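Local coordinates for protein xylulokinase (Brucella ovis, PDB 5VM1) that probably catalyses the ATP-dependent phosphorylation of D-xylulose to D-xylulose 5-phosphate, as a member of the FGGY family of carbohydrate kinases, at residues S321-L326 against S406-W411; L263-V268 against A304-E309; W411-A416 against R461-E466; G334-L339 against T371-E376. All coordinates share one frame; numbering follows the deposited sequence.

Contact 1 (S321-L326 against S406-W411)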
loop_
_atom_site.group_PDB
_atom_site.type_symbol
_atom_site.label_atom_id
_atom_site.label_comp_id
_atom_site.label_asym_id
_atom_site.label_seq_id
_atom_site.Cartn_x
_atom_site.Cartn_y
_atom_site.Cartn_z
ATOM N N SER A 321 -22.825 11.103 -8.134
ATOM C CA SER A 321 -23.733 11.737 -9.093
ATOM C C SER A 321 -23.090 11.844 -10.467
ATOM O O SER A 321 -23.747 11.596 -11.483
ATOM C CB SER A 321 -24.170 13.129 -8.620
ATOM O OG SER A 321 -24.500 13.147 -7.244
ATOM N N LEU A 322 -21.809 12.212 -10.527
ATOM C CA LEU A 322 -21.136 12.249 -11.820
ATOM C C LEU A 322 -21.110 10.855 -12.449
ATOM O O LEU A 322 -21.471 10.697 -13.621
ATOM C CB LEU A 322 -19.720 12.818 -11.649
ATOM C CG LEU A 322 -19.694 14.293 -11.214
ATOM C CD1 LEU A 322 -18.280 14.851 -11.087
ATOM C CD2 LEU A 322 -20.531 15.169 -12.154
ATOM N N ASP A 323 -20.799 9.822 -11.650
ATOM C CA ASP A 323 -20.840 8.447 -12.136
ATOM C C ASP A 323 -22.268 8.048 -12.528
ATOM O O ASP A 323 -22.484 7.420 -13.576
ATOM C CB ASP A 323 -20.277 7.505 -11.062
ATOM C CG ASP A 323 -20.332 6.033 -11.472
ATOM O OD1 ASP A 323 -19.534 5.641 -12.345
ATOM O OD2 ASP A 323 -21.166 5.266 -10.929
ATOM N N ARG A 324 -23.262 8.442 -11.723
ATOM C CA ARG A 324 -24.651 8.175 -12.091
ATOM C C ARG A 324 -25.058 8.926 -13.362
ATOM O O ARG A 324 -25.816 8.399 -14.180
ATOM C CB ARG A 324 -25.583 8.522 -10.932
ATOM C CG ARG A 324 -26.912 7.796 -10.984
ATOM C CD ARG A 324 -27.926 8.392 -9.991
ATOM N NE ARG A 324 -27.818 9.844 -9.929
ATOM C CZ ARG A 324 -28.487 10.685 -10.714
ATOM N NH1 ARG A 324 -29.338 10.226 -11.626
ATOM N NH2 ARG A 324 -28.302 11.990 -10.584
ATOM N N GLU A 325 -24.554 10.150 -13.564
ATOM C CA GLU A 325 -24.913 10.904 -14.766
ATOM C C GLU A 325 -24.284 10.296 -16.014
ATOM O O GLU A 325 -24.929 10.228 -17.062
ATOM C CB GLU A 325 -24.508 12.372 -14.615
ATOM C CG GLU A 325 -24.788 13.264 -15.843
ATOM C CD GLU A 325 -24.336 14.709 -15.631
ATOM O OE1 GLU A 325 -23.283 14.926 -14.993
ATOM O OE2 GLU A 325 -25.057 15.636 -16.061
ATOM N N LEU A 326 -23.036 9.821 -15.914
ATOM C CA LEU A 326 -22.348 9.255 -17.073
ATOM C C LEU A 326 -22.960 7.922 -17.498
ATOM O O LEU A 326 -23.115 7.653 -18.698
ATOM C CB LEU A 326 -20.873 9.088 -16.744
ATOM C CG LEU A 326 -19.952 8.659 -17.867
ATOM C CD1 LEU A 326 -20.026 9.641 -19.025
ATOM C CD2 LEU A 326 -18.535 8.561 -17.309
ATOM N N SER A 406 -13.585 1.518 -7.699
ATOM C CA SER A 406 -14.056 0.285 -8.323
ATOM C C SER A 406 -15.556 0.102 -8.171
ATOM O O SER A 406 -16.103 -0.843 -8.743
ATOM C CB SER A 406 -13.327 -0.932 -7.747
ATOM O OG SER A 406 -13.769 -1.253 -6.432
ATOM N N ARG A 407 -16.232 0.979 -7.432
ATOM C CA ARG A 407 -17.688 0.968 -7.379
ATOM C C ARG A 407 -18.333 1.580 -8.613
ATOM O O ARG A 407 -19.555 1.521 -8.737
ATOM C CB ARG A 407 -18.172 1.692 -6.122
ATOM C CG ARG A 407 -18.089 0.808 -4.898
ATOM C CD ARG A 407 -18.313 1.585 -3.636
ATOM N NE ARG A 407 -18.219 0.726 -2.463
ATOM C CZ ARG A 407 -17.623 1.090 -1.330
ATOM N NH1 ARG A 407 -17.060 2.291 -1.233
ATOM N NH2 ARG A 407 -17.577 0.254 -0.297
ATOM N N SER A 408 -17.537 2.109 -9.548
ATOM C CA SER A 408 -18.034 2.684 -10.793
ATOM C C SER A 408 -17.941 1.647 -11.916
ATOM O O SER A 408 -16.844 1.292 -12.360
ATOM C CB SER A 408 -17.242 3.936 -11.157
ATOM O OG SER A 408 -17.427 4.216 -12.525
ATOM N N THR A 409 -19.100 1.193 -12.398
ATOM C CA THR A 409 -19.127 0.281 -13.535
ATOM C C THR A 409 -18.469 0.918 -14.758
ATOM O O THR A 409 -17.776 0.243 -15.529
ATOM C CB THR A 409 -20.570 -0.123 -13.850
ATOM O OG1 THR A 409 -21.184 -0.666 -12.678
ATOM C CG2 THR A 409 -20.604 -1.153 -14.940
ATOM N N TYR A 410 -18.681 2.217 -14.963
ATOM C CA TYR A 410 -18.045 2.871 -16.100
ATOM C C TYR A 410 -16.535 2.780 -15.983
ATOM O O TYR A 410 -15.851 2.438 -16.953
ATOM C CB TYR A 410 -18.483 4.335 -16.213
ATOM C CG TYR A 410 -18.239 4.907 -17.590
ATOM C CD1 TYR A 410 -16.961 5.265 -17.997
ATOM C CD2 TYR A 410 -19.294 5.055 -18.498
ATOM C CE1 TYR A 410 -16.734 5.766 -19.259
ATOM C CE2 TYR A 410 -19.078 5.559 -19.766
ATOM C CZ TYR A 410 -17.791 5.910 -20.145
ATOM O OH TYR A 410 -17.555 6.401 -21.411
ATOM N N TRP A 411 -16.000 3.075 -14.793
ATOM C CA TRP A 411 -14.547 3.096 -14.619
ATOM C C TRP A 411 -13.939 1.740 -14.898
ATOM O O TRP A 411 -12.846 1.657 -15.466
ATOM C CB TRP A 411 -14.159 3.540 -13.209
ATOM C CG TRP A 411 -12.971 4.448 -13.202
ATOM C CD1 TRP A 411 -12.081 4.654 -14.224
ATOM C CD2 TRP A 411 -12.595 5.347 -12.153
ATOM N NE1 TRP A 411 -11.155 5.611 -13.857
ATOM C CE2 TRP A 411 -11.454 6.053 -12.593
ATOM C CE3 TRP A 411 -13.105 5.616 -10.876
ATOM C CZ2 TRP A 411 -10.822 7.007 -11.802
ATOM C CZ3 TRP A 411 -12.467 6.557 -10.096
ATOM C CH2 TRP A 411 -11.344 7.239 -10.556
#
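One polar and one apolar pair carry this contact, D323 with S408 and L326 with Y410. The polar half centres on the hydroxyl of S408. Its OG, placed anti to the backbone N (chi1 161°), donates to D323 OD1 at 2.5 Å, while accepting from the backbone of its own segment: W411 N reaches S408 OG at 2.9 Å. One hydroxyl is thus used in both senses, and the carboxylate of D323 acts as a second shell that helps to fix the rotation of the cap. The hydroxyl meets OD1 from above the carboxylate plane. D323 itself points toward the opposing segment, with CG anti to its backbone N. Its negative charge near the start of helix 409-419 would probably suit the dipole of that helix.

The apolar half is a CH-pi contact. L326 CD2 stands 3.6 Å from the centroid of the Y410 ring, only 6° off the ring normal, so the methyl sits squarely over one face. L326 CG leans on the CD2–CE2 side of the ring, and the two side chains cross at about a right angle. Beyond the ring, Y410 OH is hydrogen-bonded to K331 N, and T409 OG1 to E328 OE1, which ties the loop after helix 319-326 to this helix start. The arrangement is a serine N-cap braced by an acidic residue of a second helix, within the C-terminal domain of an FGGY kinase.

Contact 2 (L263-V268 against A304-E309)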
loop_
_atom_site.group_PDB
_atom_site.type_symbol
_atom_site.label_atom_id
_atom_site.label_comp_id
_atom_site.label_asym_id
_atom_site.label_seq_id
_atom_site.Cartn_x
_atom_site.Cartn_y
_atom_site.Cartn_z
ATOM N N LEU A 263 -8.417 1.567 -7.006
ATOM C CA LEU A 263 -8.878 2.900 -7.380
ATOM C C LEU A 263 -9.213 3.693 -6.128
ATOM O O LEU A 263 -10.323 4.190 -5.948
ATOM C CB LEU A 263 -10.075 2.825 -8.315
ATOM C CG LEU A 263 -9.701 2.161 -9.639
ATOM C CD1 LEU A 263 -10.928 1.923 -10.454
ATOM C CD2 LEU A 263 -8.685 2.974 -10.412
ATOM N N GLY A 264 -8.204 3.817 -5.271
ATOM C CA GLY A 264 -8.298 4.649 -4.095
ATOM C C GLY A 264 -7.874 6.072 -4.395
ATOM O O GLY A 264 -7.678 6.463 -5.548
ATOM N N THR A 265 -7.692 6.849 -3.318
ATOM C CA THR A 265 -7.288 8.244 -3.474
ATOM C C THR A 265 -6.129 8.357 -4.439
ATOM O O THR A 265 -6.151 9.170 -5.366
ATOM C CB THR A 265 -6.920 8.836 -2.118
ATOM O OG1 THR A 265 -8.122 9.173 -1.421
ATOM C CG2 THR A 265 -6.049 10.084 -2.289
ATOM N N SER A 266 -5.141 7.491 -4.274
ATOM C CA SER A 266 -4.104 7.261 -5.261
ATOM C C SER A 266 -4.345 5.905 -5.891
ATOM O O SER A 266 -4.913 5.011 -5.263
ATOM C CB SER A 266 -2.737 7.322 -4.618
ATOM O OG SER A 266 -2.546 8.630 -4.138
ATOM N N GLY A 267 -4.001 5.783 -7.167
ATOM C CA GLY A 267 -4.110 4.491 -7.827
ATOM C C GLY A 267 -2.899 3.641 -7.499
ATOM O O GLY A 267 -1.773 4.129 -7.429
ATOM N N VAL A 268 -3.132 2.351 -7.300
ATOM C CA VAL A 268 -2.027 1.418 -7.109
ATOM C C VAL A 268 -2.248 0.212 -7.997
ATOM O O VAL A 268 -3.323 -0.394 -7.977
ATOM C CB VAL A 268 -1.857 0.976 -5.641
ATOM C CG1 VAL A 268 -0.837 -0.108 -5.555
ATOM C CG2 VAL A 268 -1.407 2.144 -4.795
ATOM N N ALA A 304 -5.864 9.286 -8.560
ATOM C CA ALA A 304 -6.815 8.423 -9.238
ATOM C C ALA A 304 -8.204 8.847 -8.790
ATOM O O ALA A 304 -8.852 9.662 -9.471
ATOM C CB ALA A 304 -6.532 6.944 -8.957
ATOM N N ALA A 305 -8.723 8.328 -7.672
ATOM C CA ALA A 305 -10.024 8.774 -7.192
ATOM C C ALA A 305 -10.006 10.244 -6.807
ATOM O O ALA A 305 -11.015 10.941 -6.958
ATOM C CB ALA A 305 -10.453 7.914 -5.998
ATOM N N SER A 306 -8.861 10.748 -6.358
ATOM C CA SER A 306 -8.799 12.154 -5.991
ATOM C C SER A 306 -8.879 13.060 -7.208
ATOM O O SER A 306 -9.278 14.222 -7.080
ATOM C CB SER A 306 -7.519 12.431 -5.210
ATOM O OG SER A 306 -6.398 12.404 -6.066
ATOM N N ALA A 307 -8.528 12.546 -8.390
ATOM C CA ALA A 307 -8.760 13.301 -9.613
ATOM C C ALA A 307 -10.250 13.487 -9.860
ATOM O O ALA A 307 -10.676 14.581 -10.235
ATOM C CB ALA A 307 -8.104 12.613 -10.803
ATOM N N LEU A 308 -11.067 12.452 -9.607
ATOM C CA LEU A 308 -12.514 12.619 -9.746
ATOM C C LEU A 308 -13.092 13.479 -8.628
ATOM O O LEU A 308 -13.951 14.318 -8.881
ATOM C CB LEU A 308 -13.215 11.270 -9.785
ATOM C CG LEU A 308 -14.731 11.369 -9.982
ATOM C CD1 LEU A 308 -15.110 12.023 -11.317
ATOM C CD2 LEU A 308 -15.350 9.981 -9.824
ATOM N N GLU A 309 -12.622 13.303 -7.392
ATOM C CA GLU A 309 -13.013 14.212 -6.318
ATOM C C GLU A 309 -12.695 15.650 -6.698
ATOM O O GLU A 309 -13.525 16.547 -6.517
ATOM C CB GLU A 309 -12.311 13.836 -5.005
ATOM C CG GLU A 309 -13.134 13.012 -4.036
ATOM C CD GLU A 309 -12.293 11.943 -3.312
ATOM O OE1 GLU A 309 -11.173 12.277 -2.843
ATOM O OE2 GLU A 309 -12.753 10.772 -3.227
#
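Backbone amides at the start of helix 305-315 meet two consecutive carbonyls of the turn joining strands 259-263 and 267-273. A305 N donates to G264 O at 3.0 Å, coming from above the carbonyl plane. T265 O is gripped twice. A304 N reaches T265 O at 3.2 Å, also from above its plane, whereas S306 N lies in the plane on a lone pair, 3.3 Å from T265 O. The first turn of the helix therefore spends its amides on the turn, which offers its carbonyls where helix amides lack partners within the helix, and A304 occupies the N-cap position.

Small side chains fill in around these bonds. A304 CB points toward the turn and rests 3.3 Å from G267 N, and A305 CB lies against G264 O at 3.2 Å. T265 CG2 touches S306 CB at 4.0 Å, although the T265 side chain starts out away from the helix.

The next shell holds the turn itself. S266 OG is hydrogen-bonded to L302 O, just ahead of the helix, and G267 pairs with I301 through the backbone. Such a turn is consistent with the second phosphate-binding hairpin of the actin-like ATPase fold; the S266 side chain is about 11 Å from that of D243, the predicted proton acceptor. L263 pairs with V402 of strand 399-402, while the L263 and A304 side chains pack on I382 and V378 of helix 367-390.

Contact 3 (W411-A416 against R461-E466)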
loop_
_atom_site.group_PDB
_atom_site.type_symbol
_atom_site.label_atom_id
_atom_site.label_comp_id
_atom_site.label_asym_id
_atom_site.label_seq_id
_atom_site.Cartn_x
_atom_site.Cartn_y
_atom_site.Cartn_z
ATOM N N TRP A 411 -16.000 3.075 -14.793
ATOM C CA TRP A 411 -14.547 3.096 -14.619
ATOM C C TRP A 411 -13.939 1.740 -14.898
ATOM O O TRP A 411 -12.846 1.657 -15.466
ATOM C CB TRP A 411 -14.159 3.540 -13.209
ATOM C CG TRP A 411 -12.971 4.448 -13.202
ATOM C CD1 TRP A 411 -12.081 4.654 -14.224
ATOM C CD2 TRP A 411 -12.595 5.347 -12.153
ATOM N NE1 TRP A 411 -11.155 5.611 -13.857
ATOM C CE2 TRP A 411 -11.454 6.053 -12.593
ATOM C CE3 TRP A 411 -13.105 5.616 -10.876
ATOM C CZ2 TRP A 411 -10.822 7.007 -11.802
ATOM C CZ3 TRP A 411 -12.467 6.557 -10.096
ATOM C CH2 TRP A 411 -11.344 7.239 -10.556
ATOM N N LEU A 412 -14.620 0.666 -14.479
ATOM C CA LEU A 412 -14.096 -0.685 -14.679
ATOM C C LEU A 412 -14.099 -1.071 -16.149
ATOM O O LEU A 412 -13.136 -1.682 -16.632
ATOM C CB LEU A 412 -14.901 -1.698 -13.865
ATOM C CG LEU A 412 -14.826 -1.502 -12.360
ATOM C CD1 LEU A 412 -15.665 -2.551 -11.681
ATOM C CD2 LEU A 412 -13.377 -1.584 -11.908
ATOM N N LYS A 413 -15.178 -0.739 -16.869
ATOM C CA LYS A 413 -15.218 -1.016 -18.302
ATOM C C LYS A 413 -14.171 -0.189 -19.039
ATOM O O LYS A 413 -13.540 -0.671 -19.983
ATOM C CB LYS A 413 -16.610 -0.721 -18.857
ATOM C CG LYS A 413 -17.695 -1.599 -18.285
ATOM C CD LYS A 413 -18.913 -1.629 -19.170
ATOM C CE LYS A 413 -20.086 -2.255 -18.460
ATOM N NZ LYS A 413 -21.330 -2.080 -19.226
ATOM N N ALA A 414 -13.947 1.045 -18.593
ATOM C CA ALA A 414 -12.912 1.867 -19.204
ATOM C C ALA A 414 -11.522 1.276 -18.980
ATOM O O ALA A 414 -10.714 1.221 -19.914
ATOM C CB ALA A 414 -12.986 3.292 -18.663
ATOM N N ILE A 415 -11.223 0.822 -17.758
ATOM C CA ILE A 415 -9.894 0.272 -17.471
ATOM C C ILE A 415 -9.670 -1.045 -18.224
ATOM O O ILE A 415 -8.587 -1.285 -18.772
ATOM C CB ILE A 415 -9.709 0.111 -15.948
ATOM C CG1 ILE A 415 -9.837 1.479 -15.270
ATOM C CG2 ILE A 415 -8.366 -0.496 -15.630
ATOM C CD1 ILE A 415 -9.991 1.440 -13.751
ATOM N N ALA A 416 -10.694 -1.904 -18.289
ATOM C CA ALA A 416 -10.567 -3.155 -19.034
ATOM C C ALA A 416 -10.356 -2.893 -20.519
ATOM O O ALA A 416 -9.546 -3.561 -21.173
ATOM C CB ALA A 416 -11.801 -4.037 -18.826
ATOM N N ARG A 461 -18.672 -10.062 -10.373
ATOM C CA ARG A 461 -18.907 -9.824 -11.792
ATOM C C ARG A 461 -17.547 -9.722 -12.475
ATOM O O ARG A 461 -16.562 -9.257 -11.880
ATOM C CB ARG A 461 -19.755 -8.538 -12.043
ATOM N N THR A 462 -17.496 -10.129 -13.740
ATOM C CA THR A 462 -16.276 -10.011 -14.531
ATOM C C THR A 462 -16.544 -9.042 -15.673
ATOM O O THR A 462 -17.433 -9.277 -16.504
ATOM C CB THR A 462 -15.800 -11.371 -15.071
ATOM O OG1 THR A 462 -15.409 -12.221 -13.987
ATOM C CG2 THR A 462 -14.576 -11.184 -15.950
ATOM N N ILE A 463 -15.772 -7.963 -15.708
ATOM C CA ILE A 463 -15.922 -6.903 -16.691
ATOM C C ILE A 463 -14.949 -7.208 -17.817
ATOM O O ILE A 463 -13.733 -7.114 -17.634
ATOM C CB ILE A 463 -15.635 -5.539 -16.061
ATOM C CG1 ILE A 463 -16.435 -5.429 -14.753
ATOM C CG2 ILE A 463 -15.872 -4.408 -17.079
ATOM C CD1 ILE A 463 -17.319 -4.255 -14.666
ATOM N N GLU A 464 -15.488 -7.583 -19.000
ATOM C CA GLU A 464 -14.634 -7.937 -20.119
ATOM C C GLU A 464 -14.320 -6.693 -20.941
ATOM O O GLU A 464 -15.103 -5.745 -20.949
ATOM C CB GLU A 464 -15.310 -8.987 -20.994
ATOM C CG GLU A 464 -15.651 -10.289 -20.274
ATOM C CD GLU A 464 -14.429 -11.175 -20.007
ATOM O OE1 GLU A 464 -13.333 -10.885 -20.538
ATOM O OE2 GLU A 464 -14.570 -12.194 -19.296
ATOM N N PRO A 465 -13.189 -6.643 -21.646
ATOM C CA PRO A 465 -12.915 -5.468 -22.482
ATOM C C PRO A 465 -13.954 -5.358 -23.582
ATOM O O PRO A 465 -14.367 -6.366 -24.163
ATOM C CB PRO A 465 -11.521 -5.753 -23.059
ATOM C CG PRO A 465 -10.929 -6.804 -22.175
ATOM C CD PRO A 465 -12.089 -7.623 -21.692
ATOM N N GLU A 466 -14.368 -4.121 -23.872
ATOM C CA GLU A 466 -15.332 -3.854 -24.942
ATOM C C GLU A 466 -14.607 -3.931 -26.279
ATOM O O GLU A 466 -13.915 -2.988 -26.680
ATOM C CB GLU A 466 -15.971 -2.483 -24.761
ATOM C CG GLU A 466 -16.767 -2.291 -23.502
ATOM C CD GLU A 466 -18.203 -2.716 -23.679
ATOM O OE1 GLU A 466 -18.575 -3.007 -24.832
ATOM O OE2 GLU A 466 -18.959 -2.739 -22.683
HETATM O O HOH W 1 -20.464 -0.557 -22.141
#
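K413 NZ has two polar partners: a hydrogen bond to E328 O, outside both segments, and a weak one to a water. That water donates to E466 OE2 at 2.7 Å, so it links the two charges, whose K413 NZ to E466 OE2 separation of 4.2 Å is beyond a salt bridge. The lysine chain is extended beyond CG, and E466, bent at chi2 (-88°), turns its carboxylate back so that OE2 also touches K413 CD.

Next to this water-linked pair, I463 packs with both branches against helix 409-419. Its CD1 meets L412 CB at 3.6 Å, and its CG2 meets K413 CG at 3.6 Å; in both pairs the side chains cross at about a right angle. One turn farther along, A416 CB lies against I463 O, and P465 CB rests 3.5 Å from A416 O.

Helix 411-416 and strand 461-463 approach to 9.3 Å between axes, at 47°. Strand 459-463 is an edge strand of the seven-stranded mixed sheet and pairs with strand 423-426 through I463 and I423. Because L412 and A416 also touch L425 and I423 of that strand, helix 409-419 packs across the last two strands of the sheet, with its I415 and W411 facing helix 367-390.

Contact 4 (G334-L339 against T371-E376)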
loop_
_atom_site.group_PDB
_atom_site.type_symbol
_atom_site.label_atom_id
_atom_site.label_comp_id
_atom_site.label_asym_id
_atom_site.label_seq_id
_atom_site.Cartn_x
_atom_site.Cartn_y
_atom_site.Cartn_z
ATOM N N GLY A 334 -14.186 10.897 -26.587
ATOM C CA GLY A 334 -14.342 12.099 -27.370
ATOM C C GLY A 334 -13.033 12.853 -27.517
ATOM O O GLY A 334 -11.942 12.354 -27.225
ATOM N N SER A 335 -13.155 14.102 -27.959
ATOM C CA SER A 335 -11.967 14.903 -28.219
ATOM C C SER A 335 -11.313 15.381 -26.938
ATOM O O SER A 335 -10.150 15.797 -26.983
ATOM C CB SER A 335 -12.320 16.092 -29.123
ATOM O OG SER A 335 -13.241 16.964 -28.517
ATOM N N VAL A 336 -12.018 15.292 -25.807
ATOM C CA VAL A 336 -11.481 15.715 -24.516
ATOM C C VAL A 336 -10.553 14.646 -23.943
ATOM O O VAL A 336 -10.882 13.454 -23.912
ATOM C CB VAL A 336 -12.605 16.029 -23.525
ATOM C CG1 VAL A 336 -11.967 16.451 -22.238
ATOM C CG2 VAL A 336 -13.515 17.119 -24.047
ATOM N N THR A 337 -9.380 15.077 -23.500
ATOM C CA THR A 337 -8.385 14.240 -22.849
ATOM C C THR A 337 -8.063 14.844 -21.486
ATOM O O THR A 337 -7.942 16.065 -21.352
ATOM C CB THR A 337 -7.104 14.126 -23.725
ATOM O OG1 THR A 337 -7.375 13.359 -24.921
ATOM C CG2 THR A 337 -5.943 13.504 -22.953
ATOM N N PHE A 338 -7.937 14.004 -20.467
ATOM C CA PHE A 338 -7.596 14.474 -19.125
ATOM C C PHE A 338 -6.270 13.847 -18.695
ATOM O O PHE A 338 -6.110 12.621 -18.744
ATOM C CB PHE A 338 -8.706 14.140 -18.127
ATOM C CG PHE A 338 -8.413 14.554 -16.720
ATOM C CD1 PHE A 338 -8.436 15.880 -16.349
ATOM C CD2 PHE A 338 -8.128 13.616 -15.763
ATOM C CE1 PHE A 338 -8.171 16.267 -15.041
ATOM C CE2 PHE A 338 -7.865 13.991 -14.458
ATOM C CZ PHE A 338 -7.890 15.315 -14.100
ATOM N N LEU A 339 -5.295 14.690 -18.368
ATOM C CA LEU A 339 -4.085 14.218 -17.705
ATOM C C LEU A 339 -4.252 14.349 -16.192
ATOM O O LEU A 339 -4.405 15.473 -15.701
ATOM C CB LEU A 339 -2.875 15.009 -18.159
ATOM C CG LEU A 339 -2.280 14.854 -19.544
ATOM C CD1 LEU A 339 -0.885 15.434 -19.444
ATOM C CD2 LEU A 339 -2.222 13.428 -20.008
ATOM N N THR A 371 -16.357 14.496 -17.135
ATOM C CA THR A 371 -16.337 13.320 -16.265
ATOM C C THR A 371 -15.771 12.099 -16.993
ATOM O O THR A 371 -14.846 11.443 -16.494
ATOM C CB THR A 371 -17.746 13.022 -15.747
ATOM O OG1 THR A 371 -18.182 14.085 -14.905
ATOM C CG2 THR A 371 -17.805 11.692 -14.971
ATOM N N GLN A 372 -16.300 11.804 -18.193
ATOM C CA GLN A 372 -15.804 10.685 -18.995
ATOM C C GLN A 372 -14.303 10.791 -19.261
ATOM O O GLN A 372 -13.570 9.807 -19.118
ATOM C CB GLN A 372 -16.564 10.629 -20.304
ATOM C CG GLN A 372 -16.298 9.442 -21.162
ATOM C CD GLN A 372 -17.008 9.597 -22.493
ATOM O OE1 GLN A 372 -18.187 9.961 -22.543
ATOM N NE2 GLN A 372 -16.284 9.373 -23.578
ATOM N N ALA A 373 -13.823 11.982 -19.613
ATOM C CA ALA A 373 -12.403 12.134 -19.908
ATOM C C ALA A 373 -11.550 11.949 -18.653
ATOM O O ALA A 373 -10.385 11.541 -18.753
ATOM C CB ALA A 373 -12.149 13.494 -20.553
ATOM N N VAL A 374 -12.091 12.280 -17.475
ATOM C CA VAL A 374 -11.360 12.047 -16.231
ATOM C C VAL A 374 -11.191 10.553 -15.988
ATOM O O VAL A 374 -10.103 10.094 -15.632
ATOM C CB VAL A 374 -12.060 12.728 -15.031
ATOM C CG1 VAL A 374 -11.391 12.305 -13.689
ATOM C CG2 VAL A 374 -12.085 14.249 -15.192
ATOM N N LEU A 375 -12.257 9.773 -16.180
ATOM C CA LEU A 375 -12.148 8.330 -15.997
ATOM C C LEU A 375 -11.259 7.714 -17.067
ATOM O O LEU A 375 -10.403 6.872 -16.754
ATOM C CB LEU A 375 -13.533 7.672 -15.989
ATOM C CG LEU A 375 -14.608 8.154 -14.994
ATOM C CD1 LEU A 375 -15.779 7.184 -14.902
ATOM C CD2 LEU A 375 -14.030 8.443 -13.607
ATOM N N GLU A 376 -11.421 8.141 -18.330
ATOM C CA GLU A 376 -10.545 7.646 -19.394
ATOM C C GLU A 376 -9.082 7.937 -19.092
ATOM O O GLU A 376 -8.222 7.056 -19.242
ATOM C CB GLU A 376 -10.925 8.279 -20.723
ATOM C CG GLU A 376 -12.138 7.714 -21.393
ATOM C CD GLU A 376 -12.729 8.693 -22.409
ATOM O OE1 GLU A 376 -12.127 9.776 -22.608
ATOM O OE2 GLU A 376 -13.794 8.373 -22.988
HETATM O O HOH W 2 -13.098 11.574 -23.978
HETATM O O HOH W 3 -8.720 11.402 -21.098
#
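Strand 337-339 crosses helix 371-376 at -52°, their axes 6.6 Å apart, with F338 and V374 the nearest pair of CA atoms. The pairing belongs to the C-terminal domain of the FGGY kinase: a short two-stranded antiparallel sheet, formed with strand 357-359, is laid on the long helix 367-390.

F338 is the main apolar piece. With CG anti to the backbone N, chi1 178°, the side chain runs beside that of V374 and points the same way. V374 CG2 sits over one face of the ring, 4.0 Å from its centroid and 11° off the normal, a CH-pi contact, while V374 CG1 touches F338 CE2. A373 packs against the strand: its CB meets V336 CG1 at 3.4 Å, and its carbonyl O lies near F338 CB. Farther out, F358 meets the F338 ring with planes at about 45°, A307 of helix 305-315 packs on F338, and L483 and Y480 of helix 470-488 touch T337 and L339.

Waters supply the polar links that the backbones do not make directly. One accepts from F338 N and donates to A373 O, at 2.9 Å from the latter. A second accepts from G334 N and donates to V336 O and to E376 OE1, so that three groups share one molecule. The other carboxylate oxygen, E376 OE2, is engaged within the helix: Q372 NE2, with the acceptor close to its amide plane, donates to E376 OE2 at 2.7 Å, one turn away.

Contacts 1 and 4 are buried, while contacts 2 and 3 are partly exposed; contact 2 lies nearest the chain centre and the predicted active site. Contacts 1 and 3 share helix 409-419, anchored at its start in one and packed along its flank in the other. Contacts 2 and 3 reach the same sheet from its middle and its edge. Chemistry follows place: contact 2 is held by main-chain bonds, contact 1 by a helix-capping hydroxyl and a CH-pi contact, contact 3 by aliphatic packing with a water-linked pair of charges, and contact 4 by packing with bridging waters. W411 joins them, its ring touching A304 and A305 while NE1 makes a weak hydrogen bond to L375 O.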